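Local coordinates for salicylate 5-hydroxylase, large oxygenase component (PDB 7C8Z), which catalyses the NADH- and O2-dependent 5-hydroxylation of salicylate to gentisate as the iron-containing oxygenase component of a multicomponent enzyme system, at residues L265-K270 against I417-H422; N108-R113 against H133-S138; A48-D53 against G399-P404. One frame throughout, in Å; residues are numbered along the deposited sequence.

Contact 2 lies in the Rieske domain and contact 1 in the catalytic domain, on opposite sides of the chain's centre, with about 45 Å between their centres. Contact 3 joins the N-terminal region to the end of helix 387-402, its centre about 28 Å from that of contact 1. Contacts 2 and 3 are largely buried, whereas contact 1 is only partly buried. Their chemistry differs accordingly: backbone bonds and a carboxylate at a sheet edge in contact 1, iron ligands and aromatic rings in contact 2, an offset ring stack with aliphatic packing in contact 3. No two share a segment, but each also meets a neighbouring copy of the protein.

Contact 1: L265-K270 against I417-H422; sequences LKMDAK and IGDTDH
An isolated antiparallel bridge joins Leu265, on the outermost strand of the catalytic-domain sheet within this chain, to Thr420 in the loop between helices 387-402 and 427-440. The two form a hydrogen-bonded pair: Thr420 N donates to Leu265 O at 3.2 Å (147° at the hydrogen), while the return bond from Leu265 N to Thr420 O, 3.3 Å, is weak. Asp419 adds a side-chain grip one step along. With its CG beside the backbone N (chi1 -58°), OD1 accepts from Met267 N at 3.2 Å, the N-H arriving from above the carboxylate plane, 50° out of it. OD2 rests on the aliphatic root of Lys266, 3.5 Å from Lys266 CB, but it does not pair with the ammonium group: Lys266 NZ is 6.1 Å from Asp419 OD2 and bonds to Tyr207 OH. Thr420 OG1 turns back within its own loop to donate to His422 O at 2.9 Å, and the branched end of Leu265 packs against both oxygens. At the other end Met267 CE reaches Ile417 CG2 at 4.1 Å and lies beside the Gly418 backbone. Within the sheet, Lys266 hydrogen-bonds through its backbone to Ala275 of the adjacent strand 274-278, Leu265 and Met267 both lean on Leu428 of helix 427-440, and Lys266 touches Thr203 of helix 196-211.

Contact 2: N108-R113 against H133-S138; sequences NVCAHR and HQWNYS. With FES (Fe2/s2 (inorganic) cluster), chain I.
His112 and Trp135 mark the nearest approach of the two backbones, yet their CA atoms are still 7.9 Å apart, so a loop and the short strand 135-137 meet through side chains and the iron-sulfur cluster and form no sheet. Both histidines bind the same iron: His112 ND1 and His133 ND1 each stand 2.5 Å from the iron FE1. Sharing that atom brings their rings together edge-to-face, the edge of His112 toward the face of His133, with planes 63° apart and His112 CE1 over the centre of the His133 ring. The backbone places His112 CB over the Trp135 indole, 3.5 Å from the centroid of its six-membered ring in a CH-pi contact. With CG trans to the backbone N (chi1 -178°), the imidazole is directed to the iron and along the indole, as an offset stack with planes 16° apart. This is the Rieske arrangement, in which one iron has two histidine ligands and the other two cysteines. Cys110 SG lies 2.7 Å from the iron FE2, and Cys130, also in the cluster pocket, is by similarity its second cysteine ligand. Trp135 also covers the cluster, its CD1 3.7 Å from the sulfide S1. Farther along the strand, Tyr137 OH appears to accept a bond from Ala111 N, although the place of that hydroxyl is less sure. Ala111 CB meets the edge of the indole, 3.8 Å from Trp135 CZ3. Arg113 brings a face of its guanidinium over His133 CE1. Asp240 and Glu426 of a neighbouring subunit hydrogen-bond His133 NE2 and His112 NE2 respectively, and both form salt bridges with Arg113 NH2.

Contact 3: A48-D53 against G399-P404; sequences AYTRED and GFEQKP
The rings of Tyr49 and Phe400 lie face on face in an offset stack, with centroids 4.2 Å apart and planes only 13° from parallel. The displacement shows in what each face carries: Phe400 CE2 sits over the centre of the tyrosine ring, 3.5 Å above its plane, whereas Tyr49 CD2 falls toward the rim of the phenylalanine ring. In both residues CG stands anti to the carbonyl carbon, a turn that directs the ring toward the other segment. Phe400 meets a further ring, that of Phe46, at a steep angle, and Leu233 of helix 232-238 touches both side chains. The hydroxyl of Tyr49 bonds to Glu236 of the same helix, which ties the far end of the stack to that helix. Next along the chain, Thr50 is wedged between the end of helix 387-402 and Pro404. Its methyl CG2 packs 3.8 Å from Phe400 CB and 3.6 Å from Glu401 CD, the threonine and glutamate side chains running alongside in opposite senses. Its OG1 faces the proline ring, 3.5 Å from Pro404 CB. The carboxylate of Glu401 meets Thr50 by packing alone, while OE2 hydrogen-bonds His349 NE2; the other nitrogen of that imidazole bonds to Glu52, so one histidine spans both segments. The helix ends before Lys403, and Pro404 just beyond it faces Thr50. Gln402 hydrogen-bonds and Lys403 forms a salt bridge with Glu107 of a neighbouring subunit, and Phe400 touches Arg113 of that subunit. The direct contact is thus stacking and van der Waals packing of an N-terminal segment on a catalytic-domain helix, flanked by polar links through His349 and Glu236, beside the interface with a neighbouring Rieske domain, as in the head-to-tail oligomers of ring-hydroxylating oxygenases.

Contact 1: L265-K270 against I417-H422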
loop_
_atom_site.group_PDB
_atom_site.type_symbol
_atom_site.label_atom_id
_atom_site.label_comp_id
_atom_site.label_asym_id
_atom_site.label_seq_id
_atom_site.Cartn_x
_atom_site.Cartn_y
_atom_site.Cartn_z
ATOM N N LEU A 265 -19.734 -37.947 -0.668
ATOM C CA LEU A 265 -18.810 -37.105 -1.414
ATOM C C LEU A 265 -18.160 -37.941 -2.508
ATOM O O LEU A 265 -17.694 -39.056 -2.251
ATOM C CB LEU A 265 -17.780 -36.451 -0.488
ATOM C CG LEU A 265 -17.018 -37.337 0.478
ATOM C CD1 LEU A 265 -15.661 -37.610 -0.106
ATOM C CD2 LEU A 265 -16.899 -36.680 1.837
ATOM N N LYS A 266 -18.152 -37.409 -3.728
ATOM C CA LYS A 266 -17.659 -38.116 -4.900
ATOM C C LYS A 266 -16.580 -37.309 -5.610
ATOM O O LYS A 266 -16.469 -36.093 -5.444
ATOM C CB LYS A 266 -18.805 -38.418 -5.873
ATOM C CG LYS A 266 -19.875 -39.329 -5.293
ATOM C CD LYS A 266 -21.254 -38.888 -5.739
ATOM C CE LYS A 266 -22.296 -39.959 -5.496
ATOM N NZ LYS A 266 -23.122 -40.157 -6.716
ATOM N N MET A 267 -15.777 -38.014 -6.406
ATOM C CA MET A 267 -14.658 -37.435 -7.136
ATOM C C MET A 267 -14.673 -37.964 -8.563
ATOM O O MET A 267 -15.342 -38.954 -8.872
ATOM C CB MET A 267 -13.307 -37.779 -6.495
ATOM C CG MET A 267 -12.836 -36.813 -5.440
ATOM S SD MET A 267 -11.329 -37.378 -4.610
ATOM C CE MET A 267 -11.926 -38.844 -3.775
ATOM N N ASP A 268 -13.927 -37.297 -9.437
ATOM C CA ASP A 268 -13.745 -37.800 -10.786
ATOM C C ASP A 268 -12.564 -38.769 -10.806
ATOM O O ASP A 268 -11.937 -39.043 -9.781
ATOM C CB ASP A 268 -13.578 -36.647 -11.780
ATOM C CG ASP A 268 -12.191 -36.025 -11.748
ATOM O OD1 ASP A 268 -11.640 -35.839 -10.643
ATOM O OD2 ASP A 268 -11.663 -35.700 -12.834
ATOM N N ALA A 269 -12.242 -39.276 -11.997
ATOM C CA ALA A 269 -11.251 -40.342 -12.107
ATOM C C ALA A 269 -9.892 -39.896 -11.585
ATOM O O ALA A 269 -9.186 -40.671 -10.932
ATOM C CB ALA A 269 -11.144 -40.814 -13.557
ATOM N N LYS A 270 -9.513 -38.652 -11.848
ATOM C CA LYS A 270 -8.181 -38.169 -11.517
ATOM C C LYS A 270 -8.118 -37.464 -10.164
ATOM O O LYS A 270 -7.080 -36.881 -9.835
ATOM C CB LYS A 270 -7.685 -37.221 -12.615
ATOM C CG LYS A 270 -7.569 -37.868 -13.989
ATOM C CD LYS A 270 -6.400 -37.288 -14.772
ATOM C CE LYS A 270 -5.105 -38.042 -14.486
ATOM N NZ LYS A 270 -3.915 -37.356 -15.070
ATOM N N ILE A 417 -8.010 -42.731 -0.781
ATOM C CA ILE A 417 -8.548 -41.742 -1.709
ATOM C C ILE A 417 -9.710 -42.401 -2.440
ATOM O O ILE A 417 -9.500 -43.319 -3.241
ATOM C CB ILE A 417 -7.486 -41.245 -2.697
ATOM C CG1 ILE A 417 -6.324 -40.588 -1.950
ATOM C CG2 ILE A 417 -8.102 -40.294 -3.707
ATOM C CD1 ILE A 417 -5.151 -40.217 -2.836
ATOM N N GLY A 418 -10.931 -41.943 -2.178
ATOM C CA GLY A 418 -12.085 -42.519 -2.845
ATOM C C GLY A 418 -13.426 -42.011 -2.354
ATOM O O GLY A 418 -13.514 -41.415 -1.277
ATOM N N ASP A 419 -14.481 -42.262 -3.130
ATOM C CA ASP A 419 -15.823 -41.822 -2.762
ATOM C C ASP A 419 -16.275 -42.478 -1.461
ATOM O O ASP A 419 -16.131 -43.690 -1.278
ATOM C CB ASP A 419 -16.815 -42.146 -3.883
ATOM C CG ASP A 419 -16.432 -41.513 -5.213
ATOM O OD1 ASP A 419 -15.321 -40.951 -5.321
ATOM O OD2 ASP A 419 -17.248 -41.581 -6.157
ATOM N N THR A 420 -16.803 -41.673 -0.546
ATOM C CA THR A 420 -17.276 -42.144 0.748
ATOM C C THR A 420 -18.768 -41.870 0.887
ATOM O O THR A 420 -19.375 -41.170 0.071
ATOM C CB THR A 420 -16.519 -41.485 1.909
ATOM O OG1 THR A 420 -16.992 -40.144 2.083
ATOM C CG2 THR A 420 -15.020 -41.468 1.643
ATOM N N ASP A 421 -19.361 -42.458 1.930
ATOM C CA ASP A 421 -20.771 -42.267 2.254
ATOM C C ASP A 421 -20.981 -41.463 3.539
ATOM O O ASP A 421 -22.077 -41.493 4.111
ATOM C CB ASP A 421 -21.475 -43.623 2.359
ATOM C CG ASP A 421 -20.868 -44.525 3.430
ATOM O OD1 ASP A 421 -19.693 -44.923 3.282
ATOM O OD2 ASP A 421 -21.569 -44.845 4.417
ATOM N N HIS A 422 -19.959 -40.735 3.996
ATOM C CA HIS A 422 -20.016 -39.916 5.206
ATOM C C HIS A 422 -19.192 -38.648 4.977
ATOM O O HIS A 422 -18.515 -38.522 3.952
ATOM C CB HIS A 422 -19.522 -40.717 6.416
ATOM C CG HIS A 422 -18.133 -41.248 6.246
ATOM N ND1 HIS A 422 -17.037 -40.652 6.828
ATOM C CD2 HIS A 422 -17.660 -42.326 5.574
ATOM C CE1 HIS A 422 -15.947 -41.330 6.513
ATOM N NE2 HIS A 422 -16.297 -42.352 5.754
HETATM O O HOH W 1 -17.352 -40.317 -9.129
#

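Contact 2: N108-R113 against H133-S138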
loop_
_atom_site.group_PDB
_atom_site.type_symbol
_atom_site.label_atom_id
_atom_site.label_comp_id
_atom_site.label_asym_id
_atom_site.label_seq_id
_atom_site.Cartn_x
_atom_site.Cartn_y
_atom_site.Cartn_z
ATOM N N ASN A 108 -6.731 -10.923 -23.755
ATOM C CA ASN A 108 -6.759 -9.465 -23.678
ATOM C C ASN A 108 -5.358 -8.884 -23.814
ATOM O O ASN A 108 -4.929 -8.082 -22.978
ATOM C CB ASN A 108 -7.390 -9.017 -22.352
ATOM C CG ASN A 108 -7.701 -7.523 -22.310
ATOM O OD1 ASN A 108 -7.636 -6.829 -23.322
ATOM N ND2 ASN A 108 -8.035 -7.028 -21.128
ATOM N N VAL A 109 -4.636 -9.284 -24.859
ATOM C CA VAL A 109 -3.289 -8.793 -25.133
ATOM C C VAL A 109 -3.189 -8.487 -26.619
ATOM O O VAL A 109 -3.564 -9.318 -27.451
ATOM C CB VAL A 109 -2.208 -9.813 -24.727
ATOM C CG1 VAL A 109 -0.827 -9.306 -25.110
ATOM C CG2 VAL A 109 -2.277 -10.100 -23.240
ATOM N N CYS A 110 -2.678 -7.307 -26.954
ATOM C CA CYS A 110 -2.618 -6.932 -28.353
ATOM C C CYS A 110 -1.448 -7.607 -29.060
ATOM O O CYS A 110 -0.458 -8.009 -28.447
ATOM C CB CYS A 110 -2.490 -5.426 -28.520
ATOM S SG CYS A 110 -2.205 -5.020 -30.254
ATOM N N ALA A 111 -1.571 -7.707 -30.382
ATOM C CA ALA A 111 -0.557 -8.365 -31.189
ATOM C C ALA A 111 0.595 -7.444 -31.566
ATOM O O ALA A 111 1.705 -7.929 -31.810
ATOM C CB ALA A 111 -1.196 -8.943 -32.454
ATOM N N HIS A 112 0.362 -6.132 -31.649
ATOM C CA HIS A 112 1.447 -5.218 -31.984
ATOM C C HIS A 112 2.512 -5.177 -30.892
ATOM O O HIS A 112 3.606 -5.728 -31.060
ATOM C CB HIS A 112 0.894 -3.812 -32.243
ATOM C CG HIS A 112 1.933 -2.806 -32.638
ATOM N ND1 HIS A 112 1.635 -1.477 -32.850
ATOM C CD2 HIS A 112 3.262 -2.931 -32.865
ATOM C CE1 HIS A 112 2.735 -0.824 -33.181
ATOM N NE2 HIS A 112 3.737 -1.684 -33.195
ATOM N N ARG A 113 2.193 -4.575 -29.747
ATOM C CA ARG A 113 3.163 -4.473 -28.664
ATOM C C ARG A 113 2.578 -4.938 -27.337
ATOM O O ARG A 113 2.937 -4.418 -26.277
ATOM C CB ARG A 113 3.709 -3.051 -28.548
ATOM C CG ARG A 113 4.696 -2.679 -29.649
ATOM C CD ARG A 113 5.359 -1.335 -29.373
ATOM N NE ARG A 113 5.337 -0.470 -30.548
ATOM C CZ ARG A 113 5.417 0.856 -30.503
ATOM N NH1 ARG A 113 5.523 1.480 -29.335
ATOM N NH2 ARG A 113 5.387 1.559 -31.629
ATOM N N HIS A 133 -2.111 2.191 -31.325
ATOM C CA HIS A 133 -1.963 2.437 -32.755
ATOM C C HIS A 133 -3.206 1.988 -33.519
ATOM O O HIS A 133 -3.159 1.837 -34.744
ATOM C CB HIS A 133 -0.697 1.762 -33.284
ATOM C CG HIS A 133 0.535 2.133 -32.517
ATOM N ND1 HIS A 133 0.813 1.627 -31.265
ATOM C CD2 HIS A 133 1.548 2.982 -32.809
ATOM C CE1 HIS A 133 1.950 2.133 -30.826
ATOM N NE2 HIS A 133 2.417 2.960 -31.743
ATOM N N GLN A 134 -4.311 1.769 -32.801
ATOM C CA GLN A 134 -5.638 1.556 -33.383
ATOM C C GLN A 134 -5.690 0.309 -34.262
ATOM O O GLN A 134 -6.207 0.332 -35.380
ATOM C CB GLN A 134 -6.094 2.790 -34.164
ATOM C CG GLN A 134 -6.141 4.048 -33.331
ATOM C CD GLN A 134 -7.385 4.129 -32.472
ATOM O OE1 GLN A 134 -8.297 3.315 -32.602
ATOM N NE2 GLN A 134 -7.428 5.117 -31.582
ATOM N N TRP A 135 -5.177 -0.799 -33.736
ATOM C CA TRP A 135 -5.328 -2.075 -34.427
ATOM C C TRP A 135 -6.728 -2.608 -34.163
ATOM O O TRP A 135 -7.203 -2.573 -33.025
ATOM C CB TRP A 135 -4.278 -3.088 -33.969
ATOM C CG TRP A 135 -2.955 -2.955 -34.669
ATOM C CD1 TRP A 135 -2.447 -1.832 -35.246
ATOM C CD2 TRP A 135 -1.970 -3.983 -34.858
ATOM N NE1 TRP A 135 -1.209 -2.093 -35.786
ATOM C CE2 TRP A 135 -0.892 -3.404 -35.561
ATOM C CE3 TRP A 135 -1.893 -5.335 -34.498
ATOM C CZ2 TRP A 135 0.247 -4.127 -35.915
ATOM C CZ3 TRP A 135 -0.759 -6.052 -34.852
ATOM C CH2 TRP A 135 0.296 -5.446 -35.553
ATOM N N ASN A 136 -7.398 -3.078 -35.214
ATOM C CA ASN A 136 -8.784 -3.523 -35.130
ATOM C C ASN A 136 -8.867 -5.033 -35.321
ATOM O O ASN A 136 -8.299 -5.573 -36.277
ATOM C CB ASN A 136 -9.638 -2.803 -36.179
ATOM C CG ASN A 136 -11.125 -3.094 -36.035
ATOM O OD1 ASN A 136 -11.574 -4.231 -36.204
ATOM N ND2 ASN A 136 -11.898 -2.061 -35.720
ATOM N N TYR A 137 -9.591 -5.706 -34.420
ATOM C CA TYR A 137 -9.789 -7.148 -34.438
ATOM C C TYR A 137 -11.276 -7.474 -34.455
ATOM O O TYR A 137 -12.082 -6.793 -33.812
ATOM C CB TYR A 137 -9.174 -7.827 -33.204
ATOM C CG TYR A 137 -7.727 -7.501 -32.927
ATOM C CD1 TYR A 137 -7.366 -6.335 -32.265
ATOM C CD2 TYR A 137 -6.720 -8.376 -33.309
ATOM C CE1 TYR A 137 -6.039 -6.048 -32.004
ATOM C CE2 TYR A 137 -5.397 -8.099 -33.054
ATOM C CZ TYR A 137 -5.057 -6.938 -32.403
ATOM O OH TYR A 137 -3.728 -6.676 -32.153
ATOM N N SER A 138 -11.630 -8.549 -35.163
ATOM C CA SER A 138 -12.975 -9.101 -35.086
ATOM C C SER A 138 -13.295 -9.545 -33.654
ATOM O O SER A 138 -12.411 -9.747 -32.817
ATOM C CB SER A 138 -13.132 -10.278 -36.047
ATOM O OG SER A 138 -12.365 -11.395 -35.633
HETATM FE FE1 FES I . 0.166 -0.769 -30.921
HETATM FE FE2 FES I . -2.289 -2.349 -29.950
HETATM S S1 FES I . -1.878 -1.062 -31.670
HETATM S S2 FES I . -0.269 -2.051 -29.199
#

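Contact 3: A48-D53 against G399-P404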
loop_
_atom_site.group_PDB
_atom_site.type_symbol
_atom_site.label_atom_id
_atom_site.label_comp_id
_atom_site.label_asym_id
_atom_site.label_seq_id
_atom_site.Cartn_x
_atom_site.Cartn_y
_atom_site.Cartn_z
ATOM N N ALA A 48 4.547 -26.226 -0.156
ATOM C CA ALA A 48 3.624 -26.334 -1.282
ATOM C C ALA A 48 2.758 -25.087 -1.436
ATOM O O ALA A 48 2.198 -24.860 -2.516
ATOM C CB ALA A 48 2.736 -27.569 -1.123
ATOM N N TYR A 49 2.641 -24.272 -0.386
ATOM C CA TYR A 49 1.848 -23.051 -0.420
ATOM C C TYR A 49 2.685 -21.782 -0.471
ATOM O O TYR A 49 2.124 -20.702 -0.680
ATOM C CB TYR A 49 0.922 -22.974 0.804
ATOM C CG TYR A 49 0.089 -24.215 1.056
ATOM C CD1 TYR A 49 -1.135 -24.393 0.426
ATOM C CD2 TYR A 49 0.525 -25.203 1.938
ATOM C CE1 TYR A 49 -1.899 -25.520 0.658
ATOM C CE2 TYR A 49 -0.235 -26.334 2.176
ATOM C CZ TYR A 49 -1.446 -26.487 1.533
ATOM O OH TYR A 49 -2.204 -27.608 1.766
ATOM N N THR A 50 3.998 -21.874 -0.263
ATOM C CA THR A 50 4.834 -20.697 -0.084
ATOM C C THR A 50 5.876 -20.488 -1.178
ATOM O O THR A 50 6.602 -19.488 -1.124
ATOM C CB THR A 50 5.547 -20.767 1.274
ATOM O OG1 THR A 50 6.435 -21.891 1.288
ATOM C CG2 THR A 50 4.536 -20.913 2.405
ATOM N N ARG A 51 5.960 -21.368 -2.174
ATOM C CA ARG A 51 7.004 -21.303 -3.191
ATOM C C ARG A 51 6.444 -20.708 -4.476
ATOM O O ARG A 51 5.434 -21.190 -4.999
ATOM C CB ARG A 51 7.594 -22.688 -3.468
ATOM C CG ARG A 51 8.407 -23.254 -2.324
ATOM C CD ARG A 51 8.982 -24.616 -2.665
ATOM N NE ARG A 51 9.545 -24.676 -4.013
ATOM C CZ ARG A 51 9.905 -25.804 -4.619
ATOM N NH1 ARG A 51 9.758 -26.963 -3.997
ATOM N NH2 ARG A 51 10.416 -25.774 -5.842
ATOM N N GLU A 52 7.103 -19.660 -4.978
ATOM C CA GLU A 52 6.629 -18.976 -6.177
ATOM C C GLU A 52 6.964 -19.737 -7.458
ATOM O O GLU A 52 6.202 -19.670 -8.430
ATOM C CB GLU A 52 7.208 -17.560 -6.228
ATOM C CG GLU A 52 6.611 -16.674 -7.309
ATOM C CD GLU A 52 5.246 -16.123 -6.934
ATOM O OE1 GLU A 52 4.774 -16.392 -5.807
ATOM O OE2 GLU A 52 4.646 -15.413 -7.767
ATOM N N ASP A 53 8.082 -20.462 -7.492
ATOM C CA ASP A 53 8.361 -21.303 -8.653
ATOM C C ASP A 53 7.293 -22.380 -8.801
ATOM O O ASP A 53 6.813 -22.652 -9.911
ATOM C CB ASP A 53 9.756 -21.920 -8.538
ATOM C CG ASP A 53 9.945 -22.701 -7.262
ATOM O OD1 ASP A 53 9.465 -22.249 -6.205
ATOM O OD2 ASP A 53 10.579 -23.770 -7.313
ATOM N N GLY A 399 0.437 -19.166 8.743
ATOM C CA GLY A 399 1.104 -20.290 9.384
ATOM C C GLY A 399 2.112 -20.968 8.476
ATOM O O GLY A 399 3.238 -21.261 8.888
ATOM N N PHE A 400 1.721 -21.224 7.223
ATOM C CA PHE A 400 2.631 -21.866 6.277
ATOM C C PHE A 400 3.890 -21.032 6.080
ATOM O O PHE A 400 5.011 -21.548 6.173
ATOM C CB PHE A 400 1.937 -22.101 4.933
ATOM C CG PHE A 400 0.695 -22.935 5.027
ATOM C CD1 PHE A 400 0.586 -23.934 5.980
ATOM C CD2 PHE A 400 -0.369 -22.714 4.169
ATOM C CE1 PHE A 400 -0.558 -24.695 6.073
ATOM C CE2 PHE A 400 -1.518 -23.473 4.256
ATOM C CZ PHE A 400 -1.612 -24.466 5.210
ATOM N N GLU A 401 3.727 -19.730 5.829
ATOM C CA GLU A 401 4.897 -18.877 5.631
ATOM C C GLU A 401 5.780 -18.823 6.870
ATOM O O GLU A 401 6.981 -18.554 6.755
ATOM C CB GLU A 401 4.472 -17.460 5.242
ATOM C CG GLU A 401 3.602 -17.387 4.006
ATOM C CD GLU A 401 4.413 -17.367 2.732
ATOM O OE1 GLU A 401 5.649 -17.516 2.814
ATOM O OE2 GLU A 401 3.816 -17.191 1.647
ATOM N N GLN A 402 5.212 -19.093 8.046
ATOM C CA GLN A 402 5.987 -19.004 9.278
ATOM C C GLN A 402 7.090 -20.065 9.335
ATOM O O GLN A 402 8.199 -19.785 9.806
ATOM C CB GLN A 402 5.040 -19.128 10.468
ATOM C CG GLN A 402 5.705 -19.215 11.812
ATOM C CD GLN A 402 4.834 -18.648 12.907
ATOM O OE1 GLN A 402 4.034 -17.741 12.672
ATOM N NE2 GLN A 402 4.981 -19.180 14.111
ATOM N N LYS A 403 6.816 -21.276 8.843
ATOM C CA LYS A 403 7.774 -22.387 8.910
ATOM C C LYS A 403 7.597 -23.281 7.689
ATOM O O LYS A 403 7.066 -24.395 7.779
ATOM C CB LYS A 403 7.599 -23.191 10.201
ATOM C CG LYS A 403 6.142 -23.431 10.577
ATOM C CD LYS A 403 5.969 -23.764 12.045
ATOM C CE LYS A 403 6.573 -25.115 12.385
ATOM N NZ LYS A 403 6.159 -25.598 13.736
ATOM N N PRO A 404 8.070 -22.835 6.522
ATOM C CA PRO A 404 7.723 -23.529 5.269
ATOM C C PRO A 404 8.271 -24.945 5.142
ATOM O O PRO A 404 7.919 -25.624 4.169
ATOM C CB PRO A 404 8.309 -22.616 4.182
ATOM C CG PRO A 404 9.362 -21.818 4.877
ATOM C CD PRO A 404 8.912 -21.648 6.295
#